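Local coordinates for protein putative mannose-6-phosphate isomerase YvyI (Bacillus subtilis, PDB 1QWR) that probably catalyses the reversible isomerisation of D-mannose 6-phosphate to D-fructose 6-phosphate, using one bound zinc ion per subunit, at residues I44-K49 with T63-W68; E109-E114 with S191-R196; I132-T137 with V223-G228; R139-L144 with K216-A221. All blocks are in the same frame, centred on the assembly; numbering follows the deposited sequence. Where two conformers were deposited one is given.

Contact 1: I44-K49 with T63-W68; sequences ISAHPK and TLIELW
This is an apolar packing contact, largely buried, between the loop that follows strand 38-44 and the first turn of helix 64-70. Both segments lie in the cupin-clan catalytic domain of type I phosphomannose isomerases. No hydrogen bond crosses it. Ala46 is central; its methyl points at the helix. Ala46 CB lies 3.9 Å from Ile65 CG1 and 4.0 Å from Leu64 CB, so one small side chain meets two consecutive helix residues. Ile65 has CG1 anti to its carbonyl carbon (chi1 -62°), and this brings the branch over the loop backbone. Its CG1 approaches Ala46 O to 3.2 Å, a tight contact. CD1 runs on past the same oxygen to Pro48 CA. Leu64 has CG anti to the backbone N (chi1 -169°). Its CB sits 3.4 Å from Ser45 O, and its CD2 meets Ile44 CG2 at 4.0 Å as the two side chains cross obliquely. The loop is shaped from within by an ST turn, in which Ser45 OG accepts from His47 N. The same hydroxyl bonds to Gly50 O. His47 turns away from the helix, and its NE2 bonds to Glu114. On the helix side Thr63 is the N-cap, with OG1 accepting from Glu66 N at 3.1 Å. Ile44 also packs on strands 271-276 and 296-299. Leu64 touches Ile298 of the latter, and Ala46 rests on Phe83 in the loop before strand 85-92.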
loop_
_atom_site.group_PDB
_atom_site.type_symbol
_atom_site.label_atom_id
_atom_site.label_comp_id
_atom_site.label_asym_id
_atom_site.label_seq_id
_atom_site.Cartn_x
_atom_site.Cartn_y
_atom_site.Cartn_z
ATOM N N ILE A 44 -2.042 3.564 7.048
ATOM C CA ILE A 44 -3.030 2.832 7.851
ATOM C C ILE A 44 -2.204 1.586 8.190
ATOM O O ILE A 44 -1.968 0.720 7.352
ATOM C CB ILE A 44 -4.297 2.458 7.072
ATOM C CG1 ILE A 44 -5.066 3.742 6.675
ATOM C CG2 ILE A 44 -5.218 1.604 7.970
ATOM C CD1 ILE A 44 -4.840 4.209 5.206
ATOM N N SER A 45 -1.725 1.517 9.422
ATOM C CA SER A 45 -0.856 0.417 9.798
ATOM C C SER A 45 -1.104 -0.158 11.169
ATOM O O SER A 45 -1.363 0.584 12.115
ATOM C CB SER A 45 0.606 0.905 9.751
ATOM O OG SER A 45 1.514 0.041 10.453
ATOM N N ALA A 46 -1.036 -1.484 11.259
ATOM C CA ALA A 46 -1.116 -2.170 12.539
ATOM C C ALA A 46 0.140 -3.050 12.613
ATOM O O ALA A 46 0.220 -4.003 13.404
ATOM C CB ALA A 46 -2.366 -3.034 12.645
ATOM N N HIS A 47 1.137 -2.743 11.793
ATOM C CA HIS A 47 2.342 -3.568 11.843
ATOM C C HIS A 47 3.135 -3.183 13.092
ATOM O O HIS A 47 3.295 -2.003 13.387
ATOM C CB HIS A 47 3.205 -3.382 10.586
ATOM C CG HIS A 47 4.223 -4.469 10.412
ATOM N ND1 HIS A 47 5.410 -4.501 11.121
ATOM C CD2 HIS A 47 4.175 -5.621 9.705
ATOM C CE1 HIS A 47 6.044 -5.630 10.858
ATOM N NE2 HIS A 47 5.317 -6.329 10.004
ATOM N N PRO A 48 3.621 -4.183 13.844
ATOM C CA PRO A 48 4.402 -3.952 15.071
ATOM C C PRO A 48 5.579 -2.989 14.898
ATOM O O PRO A 48 5.910 -2.231 15.814
ATOM C CB PRO A 48 4.861 -5.355 15.466
ATOM C CG PRO A 48 3.766 -6.248 14.953
ATOM C CD PRO A 48 3.454 -5.624 13.578
ATOM N N LYS A 49 6.209 -2.998 13.729
ATOM C CA LYS A 49 7.349 -2.108 13.478
ATOM C C LYS A 49 6.995 -0.629 13.272
ATOM O O LYS A 49 7.877 0.222 13.176
ATOM C CB LYS A 49 8.143 -2.612 12.274
ATOM C CG LYS A 49 8.885 -3.923 12.527
ATOM C CD LYS A 49 9.719 -4.286 11.305
ATOM C CE LYS A 49 10.447 -5.629 11.475
ATOM N NZ LYS A 49 11.167 -6.049 10.227
ATOM N N THR A 63 -3.268 2.476 19.525
ATOM C CA THR A 63 -2.684 2.063 18.245
ATOM C C THR A 63 -3.728 1.234 17.519
ATOM O O THR A 63 -4.681 0.755 18.130
ATOM C CB THR A 63 -1.455 1.155 18.388
ATOM O OG1 THR A 63 -1.857 -0.093 18.979
ATOM C CG2 THR A 63 -0.377 1.817 19.233
ATOM N N LEU A 64 -3.539 1.038 16.215
ATOM C CA LEU A 64 -4.499 0.249 15.462
ATOM C C LEU A 64 -4.469 -1.176 15.969
ATOM O O LEU A 64 -5.465 -1.871 15.886
ATOM C CB LEU A 64 -4.184 0.293 13.963
ATOM C CG LEU A 64 -5.256 -0.264 13.028
ATOM C CD1 LEU A 64 -6.621 0.397 13.312
ATOM C CD2 LEU A 64 -4.838 0.010 11.572
ATOM N N ILE A 65 -3.333 -1.617 16.528
ATOM C CA ILE A 65 -3.276 -2.978 17.064
ATOM C C ILE A 65 -4.223 -3.097 18.273
ATOM O O ILE A 65 -4.963 -4.077 18.397
ATOM C CB ILE A 65 -1.832 -3.357 17.508
ATOM C CG1 ILE A 65 -0.899 -3.317 16.281
ATOM C CG2 ILE A 65 -1.837 -4.741 18.181
ATOM C CD1 ILE A 65 0.588 -3.427 16.588
ATOM N N GLU A 66 -4.179 -2.118 19.171
ATOM C CA GLU A 66 -5.049 -2.144 20.347
ATOM C C GLU A 66 -6.527 -2.110 19.910
ATOM O O GLU A 66 -7.384 -2.742 20.528
ATOM C CB GLU A 66 -4.725 -0.971 21.287
ATOM C CG GLU A 66 -5.623 -0.906 22.522
ATOM C CD GLU A 66 -5.071 -0.017 23.625
ATOM O OE1 GLU A 66 -5.786 0.195 24.630
ATOM O OE2 GLU A 66 -3.924 0.458 23.495
ATOM N N LEU A 67 -6.827 -1.375 18.848
ATOM C CA LEU A 67 -8.203 -1.337 18.343
ATOM C C LEU A 67 -8.592 -2.714 17.827
ATOM O O LEU A 67 -9.667 -3.238 18.114
ATOM C CB LEU A 67 -8.331 -0.314 17.214
ATOM C CG LEU A 67 -8.652 1.120 17.604
ATOM C CD1 LEU A 67 -9.124 1.865 16.356
ATOM C CD2 LEU A 67 -9.762 1.141 18.656
ATOM N N TRP A 68 -7.708 -3.338 17.060
ATOM C CA TRP A 68 -8.041 -4.664 16.545
ATOM C C TRP A 68 -8.244 -5.694 17.667
ATOM O O TRP A 68 -9.184 -6.491 17.643
ATOM C CB TRP A 68 -6.934 -5.164 15.609
ATOM C CG TRP A 68 -7.216 -6.490 15.031
ATOM C CD1 TRP A 68 -6.719 -7.713 15.430
ATOM C CD2 TRP A 68 -7.998 -6.733 13.872
ATOM N NE1 TRP A 68 -7.146 -8.696 14.569
ATOM C CE2 TRP A 68 -7.931 -8.119 13.601
ATOM C CE3 TRP A 68 -8.745 -5.909 13.025
ATOM C CZ2 TRP A 68 -8.589 -8.696 12.511
ATOM C CZ3 TRP A 68 -9.398 -6.488 11.935
ATOM C CH2 TRP A 68 -9.311 -7.865 11.694
#

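Contact 2: E109-E114 with S191-R196; sequences ENEEGE and SDATYR. With SO4 (sulfate ion), chain C.
Two glutamates of one turn grip the segment 191-196 at separate points, each through the anti lone pair of a single carboxylate oxygen. Glu114 OE1 accepts from the backbone Asp192 N at 2.8 Å (N-H...O angle 146°). Its CG is anti to the backbone N (chi1 -175°), which lays CG beside Ser191 OG and Ala193 CB; a bend at chi2 turns the carboxylate to Asp192 N. The same OE1 also bonds His47 NE2, so it is held twice. Glu111 meets Tyr195 tip to tip. Tyr195 OH donates to Glu111 OE2 at 2.7 Å, with OE2 at the edge of the ring and the carboxylate plane turned 64° from the ring. Lys216 forms a salt bridge to the same oxygen, which would be expected to favour the ionised carboxylate. The turn from Glu111 to Glu114 is type I', and Gly113 takes a backbone conformation that suits glycine. Across from it, Ser191 OG accepts from Ala193 N at 3.1 Å in an ST turn and also bonds Leu115 O. Arg196, assigned to the active site by similarity, points elsewhere: its NE donates to sulfate O3 at 3.2 Å. Ser97, Lys99 and Arg210 also bind the sulfate, which probably came from the crystallisation liquor. With Ala193 O bonded to the zinc ligand His101, the arrangement is consistent with the second shell of the zinc site in a type 1 phosphomannose isomerase.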
loop_
_atom_site.group_PDB
_atom_site.type_symbol
_atom_site.label_atom_id
_atom_site.label_comp_id
_atom_site.label_asym_id
_atom_site.label_seq_id
_atom_site.Cartn_x
_atom_site.Cartn_y
_atom_site.Cartn_z
ATOM N N GLU A 109 6.257 -19.907 7.854
ATOM C CA GLU A 109 7.276 -20.923 8.118
ATOM C C GLU A 109 8.680 -20.377 8.331
ATOM O O GLU A 109 9.423 -20.867 9.195
ATOM C CB GLU A 109 7.321 -21.936 6.960
ATOM C CG GLU A 109 6.105 -22.850 6.909
ATOM C CD GLU A 109 5.948 -23.637 8.192
ATOM O OE1 GLU A 109 6.841 -24.450 8.492
ATOM O OE2 GLU A 109 4.942 -23.442 8.905
ATOM N N ASN A 110 9.053 -19.366 7.556
ATOM C CA ASN A 110 10.405 -18.822 7.631
ATOM C C ASN A 110 10.575 -17.475 8.309
ATOM O O ASN A 110 11.709 -17.074 8.589
ATOM C CB ASN A 110 10.990 -18.751 6.223
ATOM C CG ASN A 110 11.065 -20.109 5.569
ATOM O OD1 ASN A 110 12.080 -20.805 5.668
ATOM N ND2 ASN A 110 9.976 -20.509 4.912
ATOM N N GLU A 111 9.473 -16.776 8.570
ATOM C CA GLU A 111 9.553 -15.462 9.207
ATOM C C GLU A 111 8.730 -15.410 10.483
ATOM O O GLU A 111 8.085 -14.405 10.790
ATOM C CB GLU A 111 9.093 -14.340 8.245
ATOM C CG GLU A 111 9.851 -14.248 6.904
ATOM C CD GLU A 111 11.368 -14.271 7.050
ATOM O OE1 GLU A 111 11.906 -13.594 7.949
ATOM O OE2 GLU A 111 12.032 -14.966 6.249
ATOM N N GLU A 112 8.726 -16.522 11.209
ATOM C CA GLU A 112 8.039 -16.607 12.494
ATOM C C GLU A 112 6.596 -16.090 12.581
ATOM O O GLU A 112 6.261 -15.244 13.424
ATOM C CB GLU A 112 8.917 -15.926 13.543
ATOM C CG GLU A 112 10.247 -16.663 13.721
ATOM C CD GLU A 112 10.050 -18.037 14.353
ATOM O OE1 GLU A 112 9.828 -18.074 15.578
ATOM O OE2 GLU A 112 10.101 -19.073 13.639
ATOM N N GLY A 113 5.743 -16.608 11.705
ATOM C CA GLY A 113 4.341 -16.236 11.728
ATOM C C GLY A 113 3.941 -14.953 11.027
ATOM O O GLY A 113 2.767 -14.562 11.064
ATOM N N GLU A 114 4.909 -14.283 10.410
ATOM C CA GLU A 114 4.635 -13.053 9.680
ATOM C C GLU A 114 3.706 -13.439 8.526
ATOM O O GLU A 114 3.802 -14.538 7.997
ATOM C CB GLU A 114 5.933 -12.499 9.107
ATOM C CG GLU A 114 5.817 -11.162 8.428
ATOM C CD GLU A 114 5.901 -10.013 9.419
ATOM O OE1 GLU A 114 5.857 -8.845 8.999
ATOM O OE2 GLU A 114 6.014 -10.290 10.622
ATOM N N SER A 191 2.369 -6.976 6.688
ATOM C CA SER A 191 3.585 -7.772 6.707
ATOM C C SER A 191 4.755 -6.902 6.302
ATOM O O SER A 191 4.559 -5.885 5.632
ATOM C CB SER A 191 3.427 -8.924 5.690
ATOM O OG SER A 191 4.666 -9.494 5.282
ATOM N N ASP A 192 5.968 -7.293 6.703
ATOM C CA ASP A 192 7.175 -6.558 6.328
ATOM C C ASP A 192 8.163 -7.579 5.770
ATOM O O ASP A 192 9.369 -7.351 5.773
ATOM C CB ASP A 192 7.762 -5.841 7.559
ATOM C CG ASP A 192 8.842 -4.822 7.201
ATOM O OD1 ASP A 192 8.773 -4.185 6.122
ATOM O OD2 ASP A 192 9.761 -4.639 8.034
ATOM N N ALA A 193 7.634 -8.701 5.287
ATOM C CA ALA A 193 8.461 -9.781 4.729
ATOM C C ALA A 193 8.944 -9.480 3.314
ATOM O O ALA A 193 8.172 -9.526 2.335
ATOM C CB ALA A 193 7.688 -11.074 4.757
ATOM N N THR A 194 10.241 -9.189 3.207
ATOM C CA THR A 194 10.846 -8.840 1.928
ATOM C C THR A 194 12.186 -9.521 1.699
ATOM O O THR A 194 13.056 -9.464 2.555
ATOM C CB THR A 194 11.085 -7.326 1.849
ATOM O OG1 THR A 194 9.828 -6.651 1.953
ATOM C CG2 THR A 194 11.771 -6.952 0.530
ATOM N N TYR A 195 12.343 -10.144 0.535
ATOM C CA TYR A 195 13.592 -10.815 0.183
ATOM C C TYR A 195 14.195 -10.068 -1.004
ATOM O O TYR A 195 13.653 -10.105 -2.111
ATOM C CB TYR A 195 13.333 -12.290 -0.184
ATOM C CG TYR A 195 12.653 -13.092 0.921
ATOM C CD1 TYR A 195 12.985 -12.892 2.267
ATOM C CD2 TYR A 195 11.692 -14.061 0.618
ATOM C CE1 TYR A 195 12.370 -13.641 3.277
ATOM C CE2 TYR A 195 11.077 -14.810 1.613
ATOM C CZ TYR A 195 11.417 -14.597 2.940
ATOM O OH TYR A 195 10.806 -15.333 3.926
ATOM N N ARG A 196 15.310 -9.375 -0.770
ATOM C CA ARG A 196 15.963 -8.611 -1.830
ATOM C C ARG A 196 16.971 -9.457 -2.584
ATOM O O ARG A 196 17.679 -10.256 -1.971
ATOM C CB ARG A 196 16.741 -7.433 -1.258
ATOM C CG ARG A 196 15.951 -6.534 -0.374
ATOM C CD ARG A 196 16.700 -5.227 -0.159
ATOM N NE ARG A 196 15.979 -4.383 0.780
ATOM C CZ ARG A 196 16.183 -4.390 2.087
ATOM N NH1 ARG A 196 17.095 -5.192 2.614
ATOM N NH2 ARG A 196 15.466 -3.598 2.866
HETATM S S SO4 C . 13.020 -1.739 -0.439
HETATM O O1 SO4 C . 13.913 -1.638 -1.621
HETATM O O2 SO4 C . 13.326 -0.669 0.516
HETATM O O3 SO4 C . 13.171 -3.055 0.200
HETATM O O4 SO4 C . 11.625 -1.586 -0.895
#

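Contact 3: I132-T137 with V223-G228; sequences IIYGHT and VPHVDG
His225 lies flat against the backbone of strand 131-136, its ring facing Gly135. Its CG is anti to the backbone N (chi1 172°), and chi2 of 80° turns the ring so that Gly135 CA stands almost straight over its centre, 3.5 Å from the centroid, a CH-pi contact. A side chain on Gly135 would clash with the imidazole, and its backbone angles also call for glycine. His225 NE2 donates to Asp227 OD1 at 2.7 Å, nearly straight and in the imidazole plane, though it meets the carboxylate from above its plane. This bond fixes the rotation of the ring. An alanine in place of His225 would lose the CH-pi face and the bond to Asp227, and would probably loosen the loop against the strand. The strand is the middle one of an antiparallel three-stranded sheet in this cupin-family enzyme, and the loop 223-228 crosses it after helix 214-220. Tyr134 has CG anti to the backbone N, which sends its ring toward the loop. Its CE2 edge meets Asp227 OD1 at 3.3 Å. The hydroxyl bonds Tyr169 O and, through one water, Gly228 N. His136 adopts the crowded position (chi1 66°), with CG between the backbone N and the carbonyl carbon. His225 CB packs over one face of this ring, 4.0 Å from its centroid, and Val223 CG2 approaches NE2. A second water joins His136 O to His225 N.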
loop_
_atom_site.group_PDB
_atom_site.type_symbol
_atom_site.label_atom_id
_atom_site.label_comp_id
_atom_site.label_asym_id
_atom_site.label_seq_id
_atom_site.Cartn_x
_atom_site.Cartn_y
_atom_site.Cartn_z
ATOM N N ILE A 132 8.451 0.307 -14.010
ATOM C CA ILE A 132 8.469 -0.589 -12.866
ATOM C C ILE A 132 9.057 -1.900 -13.401
ATOM O O ILE A 132 9.020 -2.162 -14.610
ATOM C CB ILE A 132 7.060 -0.875 -12.288
ATOM C CG1 ILE A 132 6.187 -1.565 -13.325
ATOM C CG2 ILE A 132 6.449 0.427 -11.780
ATOM C CD1 ILE A 132 4.852 -2.101 -12.765
ATOM N N ILE A 133 9.621 -2.693 -12.501
ATOM C CA ILE A 133 10.150 -4.006 -12.846
ATOM C C ILE A 133 9.057 -4.931 -12.336
ATOM O O ILE A 133 8.661 -4.847 -11.167
ATOM C CB ILE A 133 11.467 -4.287 -12.110
ATOM C CG1 ILE A 133 12.552 -3.359 -12.647
ATOM C CG2 ILE A 133 11.872 -5.745 -12.294
ATOM C CD1 ILE A 133 13.808 -3.322 -11.797
ATOM N N TYR A 134 8.554 -5.791 -13.215
ATOM C CA TYR A 134 7.470 -6.707 -12.868
ATOM C C TYR A 134 7.610 -8.020 -13.639
ATOM O O TYR A 134 7.319 -8.071 -14.842
ATOM C CB TYR A 134 6.122 -6.065 -13.229
ATOM C CG TYR A 134 4.895 -6.821 -12.763
ATOM C CD1 TYR A 134 4.204 -6.429 -11.614
ATOM C CD2 TYR A 134 4.393 -7.901 -13.491
ATOM C CE1 TYR A 134 3.047 -7.092 -11.210
ATOM C CE2 TYR A 134 3.234 -8.571 -13.099
ATOM C CZ TYR A 134 2.565 -8.159 -11.959
ATOM O OH TYR A 134 1.417 -8.798 -11.578
ATOM N N GLY A 135 8.029 -9.073 -12.942
ATOM C CA GLY A 135 8.185 -10.368 -13.575
ATOM C C GLY A 135 9.582 -10.578 -14.126
ATOM O O GLY A 135 10.429 -9.682 -14.050
ATOM N N HIS A 136 9.812 -11.757 -14.705
ATOM C CA HIS A 136 11.124 -12.098 -15.245
ATOM C C HIS A 136 11.002 -13.127 -16.363
ATOM O O HIS A 136 9.923 -13.650 -16.626
ATOM C CB HIS A 136 12.005 -12.665 -14.142
ATOM C CG HIS A 136 11.510 -13.972 -13.613
ATOM N ND1 HIS A 136 10.587 -14.064 -12.592
ATOM C CD2 HIS A 136 11.742 -15.238 -14.030
ATOM C CE1 HIS A 136 10.269 -15.334 -12.407
ATOM N NE2 HIS A 136 10.954 -16.065 -13.268
ATOM N N THR A 137 12.124 -13.443 -16.997
ATOM C CA THR A 137 12.111 -14.383 -18.119
ATOM C C THR A 137 12.614 -15.795 -17.826
ATOM O O THR A 137 12.576 -16.658 -18.713
ATOM C CB THR A 137 12.972 -13.848 -19.276
ATOM O OG1 THR A 137 14.305 -13.636 -18.800
ATOM C CG2 THR A 137 12.405 -12.540 -19.806
ATOM N N VAL A 223 8.298 -19.325 -10.568
ATOM C CA VAL A 223 9.031 -19.538 -11.807
ATOM C C VAL A 223 8.349 -20.658 -12.595
ATOM O O VAL A 223 8.116 -21.730 -12.052
ATOM C CB VAL A 223 10.476 -19.977 -11.513
ATOM C CG1 VAL A 223 11.231 -20.180 -12.823
ATOM C CG2 VAL A 223 11.164 -18.944 -10.618
ATOM N N PRO A 224 8.001 -20.417 -13.873
ATOM C CA PRO A 224 8.214 -19.170 -14.609
ATOM C C PRO A 224 7.208 -18.115 -14.186
ATOM O O PRO A 224 6.241 -18.412 -13.492
ATOM C CB PRO A 224 7.993 -19.582 -16.056
ATOM C CG PRO A 224 6.918 -20.603 -15.939
ATOM C CD PRO A 224 7.414 -21.441 -14.762
ATOM N N HIS A 225 7.444 -16.886 -14.613
ATOM C CA HIS A 225 6.523 -15.807 -14.300
ATOM C C HIS A 225 5.416 -15.826 -15.328
ATOM O O HIS A 225 5.673 -15.990 -16.519
ATOM C CB HIS A 225 7.200 -14.439 -14.399
ATOM C CG HIS A 225 6.239 -13.298 -14.273
ATOM N ND1 HIS A 225 5.761 -12.858 -13.055
ATOM C CD2 HIS A 225 5.608 -12.553 -15.214
ATOM C CE1 HIS A 225 4.875 -11.897 -13.253
ATOM N NE2 HIS A 225 4.762 -11.693 -14.553
ATOM N N VAL A 226 4.194 -15.639 -14.861
ATOM C CA VAL A 226 3.035 -15.560 -15.740
ATOM C C VAL A 226 2.277 -14.311 -15.270
ATOM O O VAL A 226 1.983 -14.180 -14.081
ATOM C CB VAL A 226 2.130 -16.811 -15.605
ATOM C CG1 VAL A 226 0.886 -16.659 -16.476
ATOM C CG2 VAL A 226 2.912 -18.062 -16.018
ATOM N N ASP A 227 1.999 -13.382 -16.185
ATOM C CA ASP A 227 1.264 -12.164 -15.830
ATOM C C ASP A 227 -0.171 -12.530 -15.519
ATOM O O ASP A 227 -0.829 -13.198 -16.322
ATOM C CB ASP A 227 1.249 -11.154 -16.977
ATOM C CG ASP A 227 2.513 -10.338 -17.062
ATOM O OD1 ASP A 227 3.175 -10.147 -16.022
ATOM O OD2 ASP A 227 2.834 -9.868 -18.178
ATOM N N GLY A 228 -0.654 -12.099 -14.356
ATOM C CA GLY A 228 -2.024 -12.388 -13.984
ATOM C C GLY A 228 -2.963 -11.435 -14.699
ATOM O O GLY A 228 -2.522 -10.516 -15.394
HETATM O O HOH W 1 0.356 -11.287 -12.147
HETATM O O HOH W 2 5.538 -8.358 -17.278
HETATM O O HOH W 3 9.486 -16.473 -16.638
HETATM O O HOH W 4 7.944 -12.680 -11.106
#

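Contact 4: R139-L144 with K216-A221; sequences RSKTEL and KAVNAA
Lys141 NZ is held by two hydrogen bonds to backbone carbonyls at the end of helix 214-220. It donates to Val218 O at 2.7 Å and to Ala221 O at 2.9 Å. Both oxygens are met in their carbonyl planes, each at a C=O...N angle of 150°. Asn219 O is also close, but its angle is poor. The ammonium group thus sits where the carbonyls at the C-terminal end of the helix gather, and the helix dipole would be expected to favour its positive charge. The chain reaches there by a bend at chi2 (-145°), after which it runs extended to NZ. On the way CD passes 4.1 Å from Val218 CG1, the two side chains sliding past each other in opposite directions. The contact joins the first turn of helix 141-149 to the last turn of helix 214-220. A methionine in place of Lys141 would lose both carbonyl bonds and would probably weaken the hold between the two helices. Leu144, one helical turn on from Lys141, has CG anti to the backbone N. Its CD2 lies 4.1 Å from Ala221 CB and 4.3 Å from Val218 CG1. Val223, in the loop after helix 214-220, packs against both Lys141 and Leu144. Ser140 is the N-cap of helix 141-149, with OG accepting from Glu143 N at 3.2 Å. Arg139 NE forms a salt bridge with Glu143 OE1.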
loop_
_atom_site.group_PDB
_atom_site.type_symbol
_atom_site.label_atom_id
_atom_site.label_comp_id
_atom_site.label_asym_id
_atom_site.label_seq_id
_atom_site.Cartn_x
_atom_site.Cartn_y
_atom_site.Cartn_z
ATOM N N ARG A 139 12.945 -19.564 -16.944
ATOM C CA ARG A 139 12.029 -20.678 -17.142
ATOM C C ARG A 139 12.135 -21.746 -16.063
ATOM O O ARG A 139 11.274 -22.629 -15.959
ATOM C CB ARG A 139 12.284 -21.294 -18.523
ATOM C CG ARG A 139 12.070 -20.311 -19.679
ATOM C CD ARG A 139 12.512 -20.910 -21.017
ATOM N NE ARG A 139 13.964 -21.055 -21.101
ATOM C CZ ARG A 139 14.602 -21.710 -22.068
ATOM N NH1 ARG A 139 13.917 -22.293 -23.043
ATOM N NH2 ARG A 139 15.928 -21.775 -22.070
ATOM N N SER A 140 13.196 -21.666 -15.265
ATOM C CA SER A 140 13.421 -22.610 -14.186
ATOM C C SER A 140 14.163 -21.907 -13.061
ATOM O O SER A 140 14.804 -20.869 -13.270
ATOM C CB SER A 140 14.246 -23.809 -14.675
ATOM O OG SER A 140 15.583 -23.423 -14.905
ATOM N N LYS A 141 14.089 -22.460 -11.857
ATOM C CA LYS A 141 14.780 -21.829 -10.754
ATOM C C LYS A 141 16.302 -21.877 -10.909
ATOM O O LYS A 141 16.992 -20.987 -10.421
ATOM C CB LYS A 141 14.321 -22.423 -9.422
ATOM C CG LYS A 141 12.849 -22.064 -9.157
ATOM C CD LYS A 141 12.538 -21.825 -7.687
ATOM C CE LYS A 141 11.080 -21.375 -7.516
ATOM N NZ LYS A 141 10.762 -21.086 -6.089
ATOM N N THR A 142 16.831 -22.882 -11.611
ATOM C CA THR A 142 18.283 -22.931 -11.813
ATOM C C THR A 142 18.683 -21.764 -12.731
ATOM O O THR A 142 19.713 -21.121 -12.525
ATOM C CB THR A 142 18.742 -24.263 -12.467
ATOM O OG1 THR A 142 18.392 -25.359 -11.618
ATOM C CG2 THR A 142 20.255 -24.277 -12.641
ATOM N N GLU A 143 17.848 -21.495 -13.730
ATOM C CA GLU A 143 18.068 -20.410 -14.688
ATOM C C GLU A 143 17.980 -19.051 -13.970
ATOM O O GLU A 143 18.786 -18.156 -14.209
ATOM C CB GLU A 143 17.011 -20.506 -15.789
ATOM C CG GLU A 143 17.162 -19.568 -16.983
ATOM C CD GLU A 143 16.227 -19.966 -18.124
ATOM O OE1 GLU A 143 16.372 -21.091 -18.654
ATOM O OE2 GLU A 143 15.341 -19.177 -18.498
ATOM N N LEU A 144 16.994 -18.904 -13.093
ATOM C CA LEU A 144 16.838 -17.667 -12.344
ATOM C C LEU A 144 18.123 -17.426 -11.548
ATOM O O LEU A 144 18.702 -16.325 -11.577
ATOM C CB LEU A 144 15.635 -17.785 -11.399
ATOM C CG LEU A 144 15.370 -16.584 -10.480
ATOM C CD1 LEU A 144 14.932 -15.410 -11.342
ATOM C CD2 LEU A 144 14.291 -16.929 -9.428
ATOM N N LYS A 216 16.243 -17.237 0.005
ATOM C CA LYS A 216 14.828 -17.080 0.297
ATOM C C LYS A 216 14.061 -16.505 -0.880
ATOM O O LYS A 216 12.936 -16.919 -1.142
ATOM C CB LYS A 216 14.631 -16.213 1.543
ATOM C CG LYS A 216 14.936 -16.952 2.847
ATOM C CD LYS A 216 14.622 -16.102 4.063
ATOM C CE LYS A 216 14.719 -16.910 5.339
ATOM N NZ LYS A 216 14.352 -16.092 6.524
ATOM N N ALA A 217 14.659 -15.551 -1.590
ATOM C CA ALA A 217 13.990 -14.949 -2.736
ATOM C C ALA A 217 13.749 -16.006 -3.802
ATOM O O ALA A 217 12.668 -16.097 -4.392
ATOM C CB ALA A 217 14.849 -13.815 -3.322
ATOM N N VAL A 218 14.767 -16.808 -4.067
ATOM C CA VAL A 218 14.616 -17.841 -5.091
ATOM C C VAL A 218 13.568 -18.866 -4.658
ATOM O O VAL A 218 12.742 -19.308 -5.462
ATOM C CB VAL A 218 15.973 -18.515 -5.374
ATOM C CG1 VAL A 218 15.792 -19.626 -6.397
ATOM C CG2 VAL A 218 16.950 -17.459 -5.929
ATOM N N ASN A 219 13.578 -19.222 -3.380
ATOM C CA ASN A 219 12.592 -20.175 -2.863
ATOM C C ASN A 219 11.167 -19.614 -2.952
ATOM O O ASN A 219 10.224 -20.336 -3.268
ATOM C CB ASN A 219 12.898 -20.514 -1.411
ATOM C CG ASN A 219 13.881 -21.661 -1.275
ATOM O OD1 ASN A 219 13.528 -22.823 -1.506
ATOM N ND2 ASN A 219 15.111 -21.347 -0.907
ATOM N N ALA A 220 11.006 -18.327 -2.672
ATOM C CA ALA A 220 9.668 -17.734 -2.694
ATOM C C ALA A 220 9.163 -17.326 -4.058
ATOM O O ALA A 220 7.949 -17.161 -4.267
ATOM C CB ALA A 220 9.625 -16.521 -1.764
ATOM N N ALA A 221 10.088 -17.165 -4.991
ATOM C CA ALA A 221 9.752 -16.701 -6.323
ATOM C C ALA A 221 9.022 -17.701 -7.191
ATOM O O ALA A 221 9.349 -18.882 -7.221
ATOM C CB ALA A 221 11.029 -16.219 -7.042
#

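Contact 1 closes before the others open along the chain. The segments of contact 2 alternate with those of contacts 3 and 4, while contact 4 falls between the two segments of contact 3. Contacts 1 and 2, centres about 18 Å apart, are joined by His47 to Glu114 and by a Lys49 to Asp192 salt bridge. Contacts 2 and 4, centres about 17 Å apart, use the consecutive strand 195-198 and helix 214-220, and Lys216 reaches Glu111. Contacts 3 and 4, centres about 12 Å apart, use the consecutive strand 131-136 and helix 141-149 and share Val223. Together they form a series of linked contacts, buried to partly buried, past the zinc site of His101, Glu119 and His176.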